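Cysteine desulfurase (Elizabethkingia anophelis NUHP1, PDB 5VPR) probably removes sulfur from L-cysteine with the help of pyridoxal 5'-phosphate, releasing L-alanine and passing the sulfur to a carrier. Local coordinates at residues E74-A79 and G283-A288; K81-F86 and I291-A296; S353-I358 and K407-M412; L329-Y332 and N337-G340; D120-S125 and V134-L139. All coordinates share one frame; numbering follows the deposited sequence.

Contact 1: E74-A79 and G283-A288; sequences EMMEDA and GTPNIA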
# COMPACT_ATOMS: atom_id res chain seq x y z
N GLU A 74 -5.18 24.33 10.89
CA GLU A 74 -5.54 23.46 12.00
C GLU A 74 -6.11 22.13 11.52
O GLU A 74 -5.82 21.07 12.08
CB GLU A 74 -6.54 24.20 12.89
CG GLU A 74 -6.94 23.48 14.16
CD GLU A 74 -7.79 24.37 15.06
OE1 GLU A 74 -8.02 25.55 14.69
OE2 GLU A 74 -8.23 23.88 16.12
N MET A 75 -6.95 22.18 10.48
CA MET A 75 -7.54 20.95 9.96
C MET A 75 -6.46 20.03 9.39
O MET A 75 -6.53 18.80 9.57
CB MET A 75 -8.58 21.27 8.88
CG MET A 75 -9.84 21.95 9.42
SD MET A 75 -10.94 22.50 8.09
CE MET A 75 -11.30 20.97 7.22
N MET A 76 -5.47 20.59 8.69
CA MET A 76 -4.41 19.74 8.15
C MET A 76 -3.58 19.15 9.28
O MET A 76 -3.17 17.98 9.20
CB MET A 76 -3.52 20.52 7.17
CG MET A 76 -2.82 19.60 6.16
SD MET A 76 -1.74 20.47 5.00
CE MET A 76 -0.26 20.64 6.02
N GLU A 77 -3.33 19.93 10.34
CA GLU A 77 -2.58 19.41 11.48
C GLU A 77 -3.38 18.39 12.26
O GLU A 77 -2.82 17.42 12.78
CB GLU A 77 -2.11 20.54 12.40
CG GLU A 77 -1.05 21.46 11.79
CD GLU A 77 0.12 20.69 11.16
OE1 GLU A 77 0.69 19.81 11.85
OE2 GLU A 77 0.46 20.96 9.98
N ASP A 78 -4.70 18.58 12.37
CA ASP A 78 -5.55 17.52 12.92
C ASP A 78 -5.41 16.23 12.12
O ASP A 78 -5.36 15.13 12.69
CB ASP A 78 -7.02 17.95 12.93
CG ASP A 78 -7.31 19.07 13.91
OD1 ASP A 78 -6.50 19.30 14.83
OD2 ASP A 78 -8.37 19.71 13.76
N ALA A 79 -5.35 16.35 10.79
CA ALA A 79 -5.21 15.16 9.95
C ALA A 79 -3.86 14.49 10.18
O ALA A 79 -3.78 13.25 10.25
CB ALA A 79 -5.37 15.52 8.48
N GLY A 283 6.93 23.69 -0.93
CA GLY A 283 5.85 24.14 -1.78
C GLY A 283 4.51 24.04 -1.08
O GLY A 283 4.40 23.57 0.05
N THR A 284 3.47 24.49 -1.77
CA THR A 284 2.15 24.40 -1.19
C THR A 284 1.77 22.93 -1.00
O THR A 284 1.85 22.14 -1.95
CB THR A 284 1.10 25.11 -2.05
OG1 THR A 284 1.50 26.47 -2.26
CG2 THR A 284 -0.25 25.12 -1.36
N PRO A 285 1.41 22.52 0.22
CA PRO A 285 0.94 21.15 0.42
C PRO A 285 -0.37 20.91 -0.32
O PRO A 285 -1.10 21.84 -0.70
CB PRO A 285 0.75 21.04 1.94
CG PRO A 285 0.73 22.44 2.45
CD PRO A 285 1.46 23.30 1.47
N ASN A 286 -0.66 19.62 -0.52
CA ASN A 286 -1.97 19.19 -1.00
C ASN A 286 -2.92 19.18 0.19
O ASN A 286 -3.22 18.13 0.78
CB ASN A 286 -1.87 17.83 -1.67
CG ASN A 286 -3.21 17.32 -2.16
OD1 ASN A 286 -4.23 18.05 -2.20
ND2 ASN A 286 -3.23 16.05 -2.52
N ILE A 287 -3.42 20.37 0.54
CA ILE A 287 -4.15 20.56 1.80
C ILE A 287 -5.39 19.68 1.85
O ILE A 287 -5.64 18.98 2.83
CB ILE A 287 -4.53 22.05 1.98
CG1 ILE A 287 -3.29 22.95 2.00
CG2 ILE A 287 -5.37 22.22 3.27
CD1 ILE A 287 -3.52 24.37 1.44
N ALA A 288 -6.20 19.74 0.78
CA ALA A 288 -7.43 18.96 0.72
C ALA A 288 -7.14 17.47 0.82
O ALA A 288 -7.80 16.74 1.57
CB ALA A 288 -8.17 19.26 -0.58
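With CG roughly trans to the backbone nitrogen (chi1 -156°) and CB to SD fully extended, Met-76 reaches straight out from its helix toward Pro-285 and Ile-287, then bends at the sulfur (chi3 82°). That last turn brings CE to the proline ring, 4.1 Å from Pro-285 CG. The sulfur rests against two neighbours: Met-76 SD is 4.0 Å from Pro-285 CB and also 4.0 Å from Ile-287 CA. Ile-287 adds its longer branch, with CG1 4.2 Å from Met-76 SD. The Met-76 side chain and the proline ring cross at about a right angle, and the contact is apolar and largely buried. No hydrogen bond joins the two segments. Asn-286, between the two touching residues, turns its side chain away as the N-cap of the next helix: OD1 accepts from the backbone N of Gly-289, while ND2 bonds to the carbonyl of Gly-239. The contact sets Met-76 of helix 67-87 against the very start of helix 287-303, where it also touches Asn-290. Helix 44-56 packs on Ile-287 through Tyr-53, and the loop residue Val-61 lies against Pro-285.

Contact 2: K81-F86 and I291-A296; sequences KKVQRF and IAIGTA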
# COMPACT_ATOMS: atom_id res chain seq x y z
N LYS A 81 -2.29 14.37 12.95
CA LYS A 81 -2.35 13.65 14.21
C LYS A 81 -3.19 12.38 14.09
O LYS A 81 -2.91 11.39 14.77
CB LYS A 81 -2.89 14.56 15.33
CG LYS A 81 -1.99 15.77 15.65
CD LYS A 81 -2.49 16.53 16.87
CE LYS A 81 -1.63 17.76 17.17
NZ LYS A 81 -1.60 18.65 15.97
N LYS A 82 -4.20 12.39 13.23
CA LYS A 82 -4.95 11.17 12.96
C LYS A 82 -4.04 10.10 12.37
O LYS A 82 -4.06 8.94 12.81
CB LYS A 82 -6.13 11.44 12.03
CG LYS A 82 -7.22 12.36 12.59
CD LYS A 82 -8.26 12.60 11.48
CE LYS A 82 -9.37 13.58 11.86
NZ LYS A 82 -10.32 13.69 10.70
N VAL A 83 -3.23 10.47 11.38
CA VAL A 83 -2.30 9.51 10.78
C VAL A 83 -1.27 9.05 11.80
O VAL A 83 -0.93 7.86 11.87
CB VAL A 83 -1.62 10.12 9.54
CG1 VAL A 83 -0.60 9.15 8.96
CG2 VAL A 83 -2.67 10.48 8.47
N GLN A 84 -0.75 9.98 12.61
CA GLN A 84 0.19 9.63 13.68
C GLN A 84 -0.37 8.52 14.57
O GLN A 84 0.28 7.50 14.79
CB GLN A 84 0.51 10.87 14.53
CG GLN A 84 1.53 10.58 15.64
CD GLN A 84 1.41 11.48 16.85
OE1 GLN A 84 0.73 12.51 16.82
NE2 GLN A 84 2.06 11.09 17.94
N ARG A 85 -1.59 8.71 15.09
CA ARG A 85 -2.21 7.69 15.93
C ARG A 85 -2.48 6.41 15.15
O ARG A 85 -2.37 5.31 15.71
CB ARG A 85 -3.50 8.23 16.55
CG ARG A 85 -3.27 9.28 17.64
CD ARG A 85 -4.57 9.65 18.36
NE ARG A 85 -5.46 10.39 17.48
CZ ARG A 85 -5.42 11.71 17.30
NH1 ARG A 85 -4.53 12.44 17.97
NH2 ARG A 85 -6.27 12.30 16.47
N PHE A 86 -2.81 6.54 13.87
CA PHE A 86 -3.11 5.39 13.02
C PHE A 86 -1.92 4.44 12.90
O PHE A 86 -2.09 3.21 12.95
CB PHE A 86 -3.55 5.90 11.64
CG PHE A 86 -3.99 4.83 10.69
CD1 PHE A 86 -5.17 4.13 10.90
CD2 PHE A 86 -3.24 4.55 9.55
CE1 PHE A 86 -5.60 3.16 9.99
CE2 PHE A 86 -3.66 3.57 8.64
CZ PHE A 86 -4.83 2.88 8.86
N ILE A 291 -6.09 16.53 4.40
CA ILE A 291 -7.27 16.46 5.25
C ILE A 291 -8.05 15.17 4.97
O ILE A 291 -8.49 14.48 5.90
CB ILE A 291 -8.15 17.71 5.05
CG1 ILE A 291 -7.46 18.95 5.63
CG2 ILE A 291 -9.52 17.52 5.69
CD1 ILE A 291 -8.14 20.24 5.26
N ALA A 292 -8.21 14.83 3.69
CA ALA A 292 -9.04 13.69 3.33
C ALA A 292 -8.38 12.36 3.66
O ALA A 292 -9.09 11.38 3.95
CB ALA A 292 -9.41 13.77 1.85
N ILE A 293 -7.04 12.27 3.63
CA ILE A 293 -6.42 11.02 4.06
C ILE A 293 -6.63 10.82 5.57
O ILE A 293 -6.71 9.68 6.04
CB ILE A 293 -4.92 10.93 3.66
CG1 ILE A 293 -4.47 9.46 3.60
CG2 ILE A 293 -4.01 11.70 4.60
CD1 ILE A 293 -3.02 9.24 3.16
N GLY A 294 -6.75 11.91 6.34
CA GLY A 294 -7.18 11.76 7.72
C GLY A 294 -8.59 11.21 7.83
O GLY A 294 -8.90 10.42 8.74
N THR A 295 -9.48 11.62 6.92
CA THR A 295 -10.84 11.10 6.90
C THR A 295 -10.86 9.63 6.50
O THR A 295 -11.68 8.86 7.00
CB THR A 295 -11.70 11.93 5.95
OG1 THR A 295 -11.52 13.31 6.25
CG2 THR A 295 -13.18 11.57 6.10
N ALA A 296 -9.95 9.22 5.62
CA ALA A 296 -9.82 7.80 5.29
C ALA A 296 -9.34 6.99 6.49
O ALA A 296 -9.77 5.85 6.69
CB ALA A 296 -8.87 7.65 4.10
O HOH W 1 -8.83 14.82 8.57
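A close helix-helix crossing at a glycine joins Lys-82 and Val-83 of helix 67-87 to Gly-294 and Ile-293 of helix 287-303. The two segments run in broadly the same direction, at 39° to one another, with their axes 9.0 Å apart at the closest point. Lys-82 and Gly-294 are the closest pair of backbone positions, 5.7 Å from Lys-82 CA to Gly-294 CA, and because Gly-294 carries no side chain the aliphatic part of the lysine lies directly on the backbone: Lys-82 CD is 3.6 Å from Gly-294 O. CG of Lys-82 is trans to its own carbonyl carbon (chi1 -65°), and the rest of the chain is extended, which carries the amine across the neighbouring helix. There Lys-82 NZ gives a hydrogen bond to the oxygen of a water at 2.8 Å, and the same water donates to Ile-291 O at 2.7 Å. That carbonyl also accepts the backbone N of Thr-295. NZ forms a salt bridge with Asp-298, one turn beyond Gly-294, which probably fixes where the amine ends up.

Both helices belong to the fold-type I architecture of the class-V aminotransferase family. Helix 67-87 leads on toward strand 95-98, an outer strand of the seven-stranded sheet, and Val-83 touches Val-95 there. The other side of helix 287-303 is packed by helix 44-56, through Tyr-53, Ile-50 and Ala-49. Beside the lysine, Val-83 makes a looser apolar contact, its CG2 4.3 Å from Ile-293 CG2.

Contact 3: S353-I358 and K407-M412; sequences SDVGMI and KKAQKM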
# COMPACT_ATOMS: atom_id res chain seq x y z
N SER A 353 -4.78 -11.60 -20.49
CA SER A 353 -5.70 -10.54 -20.87
C SER A 353 -6.94 -11.08 -21.57
O SER A 353 -8.02 -10.48 -21.48
CB SER A 353 -4.97 -9.54 -21.78
OG SER A 353 -4.19 -10.22 -22.73
N ASP A 354 -6.80 -12.21 -22.28
CA ASP A 354 -7.98 -12.85 -22.87
C ASP A 354 -9.01 -13.18 -21.80
O ASP A 354 -10.21 -12.94 -21.99
CB ASP A 354 -7.57 -14.12 -23.61
CG ASP A 354 -6.80 -13.83 -24.89
OD1 ASP A 354 -6.92 -12.70 -25.40
OD2 ASP A 354 -6.10 -14.74 -25.38
N VAL A 355 -8.56 -13.70 -20.66
CA VAL A 355 -9.46 -13.95 -19.55
C VAL A 355 -9.94 -12.63 -18.95
O VAL A 355 -11.11 -12.48 -18.59
CB VAL A 355 -8.78 -14.84 -18.50
CG1 VAL A 355 -9.68 -15.03 -17.29
CG2 VAL A 355 -8.44 -16.18 -19.11
N GLY A 356 -9.04 -11.64 -18.85
CA GLY A 356 -9.42 -10.37 -18.26
C GLY A 356 -10.50 -9.67 -19.06
O GLY A 356 -11.40 -9.04 -18.49
N MET A 357 -10.44 -9.78 -20.39
CA MET A 357 -11.42 -9.10 -21.23
C MET A 357 -12.79 -9.76 -21.11
O MET A 357 -13.80 -9.06 -21.02
CB MET A 357 -10.96 -9.10 -22.68
CG MET A 357 -9.76 -8.22 -22.94
SD MET A 357 -9.42 -8.09 -24.70
CE MET A 357 -9.39 -9.82 -25.17
N ILE A 358 -12.83 -11.10 -21.09
CA ILE A 358 -14.09 -11.80 -20.85
C ILE A 358 -14.67 -11.40 -19.49
O ILE A 358 -15.86 -11.09 -19.37
CB ILE A 358 -13.89 -13.32 -20.97
CG1 ILE A 358 -13.55 -13.70 -22.41
CG2 ILE A 358 -15.13 -14.05 -20.51
CD1 ILE A 358 -13.26 -15.17 -22.60
N LYS A 407 -14.76 -19.83 -14.95
CA LYS A 407 -15.19 -21.05 -15.63
C LYS A 407 -15.73 -20.74 -17.02
O LYS A 407 -15.41 -21.44 -17.99
CB LYS A 407 -16.24 -21.78 -14.80
CG LYS A 407 -15.74 -22.25 -13.45
CD LYS A 407 -16.84 -22.94 -12.64
CE LYS A 407 -16.35 -23.24 -11.23
NZ LYS A 407 -17.24 -24.21 -10.53
N LYS A 408 -16.55 -19.70 -17.14
CA LYS A 408 -17.12 -19.36 -18.45
C LYS A 408 -16.04 -18.94 -19.42
O LYS A 408 -16.06 -19.33 -20.60
CB LYS A 408 -18.18 -18.27 -18.29
CG LYS A 408 -18.71 -17.69 -19.59
CD LYS A 408 -19.86 -16.72 -19.34
CE LYS A 408 -20.33 -16.06 -20.65
NZ LYS A 408 -21.54 -15.20 -20.51
N ALA A 409 -15.05 -18.17 -18.94
CA ALA A 409 -13.95 -17.72 -19.79
C ALA A 409 -13.18 -18.90 -20.38
O ALA A 409 -12.88 -18.93 -21.58
CB ALA A 409 -13.01 -16.82 -18.99
N GLN A 410 -12.86 -19.89 -19.55
CA GLN A 410 -12.02 -20.98 -20.02
C GLN A 410 -12.71 -21.80 -21.10
O GLN A 410 -12.08 -22.20 -22.09
CB GLN A 410 -11.58 -21.84 -18.83
CG GLN A 410 -12.15 -23.24 -18.74
CD GLN A 410 -11.50 -24.04 -17.63
OE1 GLN A 410 -10.27 -23.98 -17.44
NE2 GLN A 410 -12.30 -24.78 -16.88
N LYS A 411 -14.02 -22.05 -20.96
CA LYS A 411 -14.70 -22.77 -22.04
C LYS A 411 -14.94 -21.86 -23.24
O LYS A 411 -14.93 -22.34 -24.38
CB LYS A 411 -16.01 -23.40 -21.56
CG LYS A 411 -16.76 -22.59 -20.54
CD LYS A 411 -17.59 -23.50 -19.64
CE LYS A 411 -19.01 -23.61 -20.15
NZ LYS A 411 -19.88 -24.22 -19.12
N MET A 412 -15.14 -20.56 -23.03
CA MET A 412 -15.20 -19.64 -24.16
C MET A 412 -13.90 -19.66 -24.95
O MET A 412 -13.91 -19.58 -26.19
CB MET A 412 -15.50 -18.22 -23.69
CG MET A 412 -16.98 -17.95 -23.48
SD MET A 412 -17.26 -16.32 -22.79
CE MET A 412 -16.72 -15.25 -24.13
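Ile-358 packs its two branches against Ala-409 and Met-412, and the firmest part of this helix-helix contact is there. CG2, trans to the backbone nitrogen (chi1 of CG1 is -67°), comes down on the alanine methyl, with Ile-358 CG2 3.8 Å from Ala-409 CB. The longer branch passes beside the same residue and meets the methionine tip to tip, Ile-358 CD1 lying 3.8 Å from Met-412 CE. Met-412 is bent at its last torsion (chi3 66°), and this turns CE onto the end of the isoleucine; its sulfur, SD, is 3.9 Å from Ile-358 CG2. With only a methyl at Ala-409, the helices come close: the axes of segments 353-358 and 407-412 approach to 9.4 Å, crossing at 122°.

Beside this the contact is sparser. Val-355 touches through one methyl, its CG1 4.1 Å from Ala-409 CB, and its surroundings are completed by Leu-413 and by Ile-349 in a loop. The outer side is different again, for Met-412 is exposed to solvent. Leu-413 also touches Ile-358, bringing the end of helix 396-413 onto helix 352-361.

No hydrogen bond or salt bridge crosses between these two segments. The contact rests on van der Waals packing and, around Ala-409 and Val-355, on the burial of methyl groups.

Contact 4: L329-Y332 and N337-G340; sequences LKVY and NRAG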
# COMPACT_ATOMS: atom_id res chain seq x y z
N LEU A 329 -6.61 -24.72 -12.86
CA LEU A 329 -6.24 -23.42 -12.32
C LEU A 329 -5.15 -23.58 -11.26
O LEU A 329 -5.26 -24.42 -10.37
CB LEU A 329 -7.47 -22.73 -11.72
CG LEU A 329 -7.37 -21.28 -11.23
CD1 LEU A 329 -8.69 -20.57 -11.46
CD2 LEU A 329 -6.98 -21.20 -9.76
N LYS A 330 -4.10 -22.76 -11.36
CA LYS A 330 -3.03 -22.73 -10.38
C LYS A 330 -3.04 -21.39 -9.65
O LYS A 330 -3.28 -20.34 -10.27
CB LYS A 330 -1.66 -22.94 -11.03
N VAL A 331 -2.78 -21.42 -8.35
CA VAL A 331 -2.72 -20.22 -7.51
C VAL A 331 -1.27 -20.01 -7.09
O VAL A 331 -0.67 -20.89 -6.46
CB VAL A 331 -3.64 -20.32 -6.29
CG1 VAL A 331 -3.45 -19.12 -5.38
CG2 VAL A 331 -5.09 -20.42 -6.72
N TYR A 332 -0.70 -18.86 -7.44
CA TYR A 332 0.68 -18.55 -7.11
C TYR A 332 0.79 -18.14 -5.65
O TYR A 332 -0.05 -17.40 -5.13
CB TYR A 332 1.22 -17.45 -8.02
CG TYR A 332 1.28 -17.87 -9.47
CD1 TYR A 332 2.33 -18.65 -9.95
CD2 TYR A 332 0.28 -17.50 -10.36
CE1 TYR A 332 2.38 -19.04 -11.27
CE2 TYR A 332 0.33 -17.89 -11.69
CZ TYR A 332 1.38 -18.66 -12.14
OH TYR A 332 1.43 -19.05 -13.46
N ASN A 337 1.38 -16.90 3.37
CA ASN A 337 0.58 -15.91 4.08
C ASN A 337 0.43 -14.66 3.20
O ASN A 337 1.42 -14.05 2.81
CB ASN A 337 1.25 -15.59 5.42
CG ASN A 337 0.59 -14.45 6.17
OD1 ASN A 337 -0.59 -14.14 5.96
ND2 ASN A 337 1.34 -13.81 7.07
N ARG A 338 -0.81 -14.30 2.87
CA ARG A 338 -1.05 -13.26 1.89
C ARG A 338 -2.12 -12.30 2.39
O ARG A 338 -2.99 -12.66 3.19
CB ARG A 338 -1.47 -13.82 0.53
CG ARG A 338 -0.44 -14.74 -0.10
CD ARG A 338 -0.74 -14.98 -1.57
NE ARG A 338 -2.15 -15.27 -1.81
CZ ARG A 338 -2.72 -16.44 -1.55
NH1 ARG A 338 -2.01 -17.44 -1.05
NH2 ARG A 338 -4.01 -16.60 -1.81
N ALA A 339 -2.04 -11.07 1.89
CA ALA A 339 -2.96 -10.00 2.27
C ALA A 339 -3.75 -9.60 1.02
O ALA A 339 -3.22 -8.94 0.13
CB ALA A 339 -2.23 -8.81 2.87
N GLY A 340 -5.00 -10.05 0.95
CA GLY A 340 -5.99 -9.51 0.04
C GLY A 340 -5.81 -9.77 -1.44
O GLY A 340 -6.45 -9.10 -2.24
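Arg-338 stretches from its loop toward Val-331 and Tyr-332 of segment 329-332. Its CB points at that segment. From CB the chain runs through CG, nearly extended at chi2 (-165°), to CD, the first atom to come near the other segment, with Arg-338 CD 4.4 Å from Tyr-332 O. Chi3 of -46° then turns NE aside to the carbonyl of Val-341, with which it forms a hydrogen bond. Beyond it the flat guanidinium has Tyr-332 O over one face. NH1 makes two weak hydrogen bonds, to the carbonyls of Gly-333 and Glu-334 in the connecting turn. NH2 binds Gln-320 OE1 on helix 305-324, and Arg-338 NH2 comes within 4.4 Å of Val-331 CG1, a loose contact. Val-331 itself packs on Gln-320 and Leu-324 of that helix and on Val-342 of the neighbouring strand.

Arg-338 lies in the connection between strands 330-331 and 341-345 of the small antiparallel sheet, and its side chain ties that connection to helix 305-324. The guanidinium is bonded to carbonyl and amide oxygens, whose dipoles probably stabilise its positive charge.

Contact 5: D120-S125 and V134-L139; sequences DEIIIS and VPWQML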
# COMPACT_ATOMS: atom_id res chain seq x y z
N ASP A 120 29.90 1.75 0.06
CA ASP A 120 28.81 1.29 0.91
C ASP A 120 27.83 0.45 0.09
O ASP A 120 27.93 0.35 -1.14
CB ASP A 120 28.10 2.48 1.55
CG ASP A 120 29.01 3.27 2.48
OD1 ASP A 120 30.01 2.68 2.95
OD2 ASP A 120 28.72 4.46 2.74
N GLU A 121 26.88 -0.17 0.78
CA GLU A 121 25.96 -1.10 0.14
C GLU A 121 24.52 -0.77 0.52
O GLU A 121 24.24 -0.36 1.65
CB GLU A 121 26.30 -2.55 0.52
CG GLU A 121 27.75 -2.92 0.24
CD GLU A 121 28.04 -4.40 0.43
OE1 GLU A 121 29.14 -4.84 0.04
OE2 GLU A 121 27.18 -5.12 0.97
N ILE A 122 23.62 -0.94 -0.46
CA ILE A 122 22.18 -0.77 -0.30
C ILE A 122 21.53 -2.10 -0.66
O ILE A 122 21.82 -2.68 -1.71
CB ILE A 122 21.63 0.35 -1.21
CG1 ILE A 122 22.34 1.68 -0.95
CG2 ILE A 122 20.13 0.50 -1.03
CD1 ILE A 122 22.25 2.15 0.48
N ILE A 123 20.64 -2.59 0.21
CA ILE A 123 19.94 -3.85 -0.01
C ILE A 123 18.46 -3.55 -0.21
O ILE A 123 17.85 -2.84 0.60
CB ILE A 123 20.15 -4.83 1.17
CG1 ILE A 123 21.64 -5.14 1.35
CG2 ILE A 123 19.37 -6.09 0.93
CD1 ILE A 123 21.96 -6.12 2.50
N ILE A 124 17.89 -4.08 -1.29
CA ILE A 124 16.47 -3.92 -1.58
C ILE A 124 15.86 -5.28 -1.86
O ILE A 124 16.56 -6.24 -2.21
CB ILE A 124 16.21 -2.96 -2.77
CG1 ILE A 124 16.78 -3.56 -4.06
CG2 ILE A 124 16.81 -1.59 -2.50
CD1 ILE A 124 16.46 -2.74 -5.30
N SER A 125 14.55 -5.37 -1.69
CA SER A 125 13.83 -6.58 -2.03
C SER A 125 13.49 -6.59 -3.52
O SER A 125 13.51 -5.56 -4.19
CB SER A 125 12.56 -6.71 -1.18
OG SER A 125 11.77 -5.52 -1.24
N VAL A 134 14.33 2.29 -9.24
CA VAL A 134 15.19 3.29 -9.87
C VAL A 134 15.81 4.24 -8.84
O VAL A 134 17.01 4.51 -8.95
CB VAL A 134 14.41 4.09 -10.93
CG1 VAL A 134 15.37 4.73 -11.91
CG2 VAL A 134 13.41 3.20 -11.64
N PRO A 135 15.06 4.79 -7.87
CA PRO A 135 15.70 5.73 -6.92
C PRO A 135 16.90 5.13 -6.22
O PRO A 135 17.91 5.81 -6.03
CB PRO A 135 14.58 6.05 -5.92
CG PRO A 135 13.33 5.75 -6.62
CD PRO A 135 13.64 4.59 -7.52
N TRP A 136 16.81 3.86 -5.84
CA TRP A 136 17.94 3.19 -5.22
C TRP A 136 19.03 2.90 -6.25
O TRP A 136 20.22 3.03 -5.96
CB TRP A 136 17.48 1.91 -4.53
CG TRP A 136 16.29 2.13 -3.62
CD1 TRP A 136 15.04 1.59 -3.76
CD2 TRP A 136 16.24 2.96 -2.45
NE1 TRP A 136 14.22 2.02 -2.74
CE2 TRP A 136 14.93 2.86 -1.93
CE3 TRP A 136 17.16 3.76 -1.78
CZ2 TRP A 136 14.53 3.53 -0.78
CZ3 TRP A 136 16.76 4.44 -0.64
CH2 TRP A 136 15.46 4.32 -0.15
N GLN A 137 18.63 2.51 -7.47
CA GLN A 137 19.61 2.32 -8.53
C GLN A 137 20.29 3.63 -8.88
O GLN A 137 21.49 3.67 -9.17
CB GLN A 137 18.96 1.69 -9.76
N MET A 138 19.53 4.73 -8.83
CA MET A 138 20.10 6.05 -9.10
C MET A 138 20.97 6.52 -7.94
O MET A 138 22.01 7.16 -8.16
CB MET A 138 18.98 7.06 -9.40
N LEU A 139 20.57 6.23 -6.71
CA LEU A 139 21.39 6.58 -5.56
C LEU A 139 22.74 5.88 -5.62
O LEU A 139 23.78 6.49 -5.31
CB LEU A 139 20.67 6.24 -4.25
CG LEU A 139 21.49 6.24 -2.96
CD1 LEU A 139 22.06 7.61 -2.67
CD2 LEU A 139 20.66 5.74 -1.78
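Ile-124 lays its CG2 methyl on the indole of Trp-136 in an off-centre CH-pi contact, the methyl 4.2 Å from the centroid of the five-membered ring and 29° off the ring normal. Ile-124 CG2 is 3.9 Å from both CD1 and CG of Trp-136. Ile-124 holds CG1 between its backbone nitrogen and carbonyl carbon (chi1 65°), which brings CG2 against the indole. Two residues earlier, Ile-122 meets the six-membered ring, with Ile-122 CG2 4.5 Å from Trp-136 CE3. Its CG1 lies 4.5 Å from Leu-139 CD2, one turn further along the helix. All four residues are buried, and no hydrogen bond crosses between the segments.

The next shell holds the tryptophan from several directions. Ile-105 and Ala-109 of helix 101-111 lie against it, as do Leu-173 and Ser-175 of strand 171-177 and Leu-147 of strand 146-150. Leu-147 and Val-149 also pack on Ile-124, and Leu-173 on Ile-122. Just before the strand Asp-120 forms a salt bridge with Lys-172, and Glu-121 at its start forms one with Arg-148, linking this strand to its two neighbours in the sheet.

Helix 134-142 runs back along strand 121-125, at 166° to it, and the chain then enters strand 146-150, parallel and adjacent to the first. This is a beta-alpha-beta crossover at the edge of the seven-stranded mixed sheet that is characteristic of fold-type I pyridoxal phosphate enzymes.

In the fold
From the N terminus, helix 67-87 supplies the first segments of contacts 1 and 2, which wait some 200 residues for their partners on and just before helix 287-303. Because the segments alternate, the two loops cross, and the contacts touch where Met-75 and Ala-79 meet Ile-291. Contact 5 is nested inside both loops, packing helix 134-142 on the seven-stranded sheet about 30 Å from them between centres. After helix 287-303 the chain moves to the other side of the molecule. There contact 4 closes a short loop in the three-stranded antiparallel sheet, and contact 3 follows in series, its centre about 19 Å away, joining helix 352-361 to the C-terminal helix 396-413.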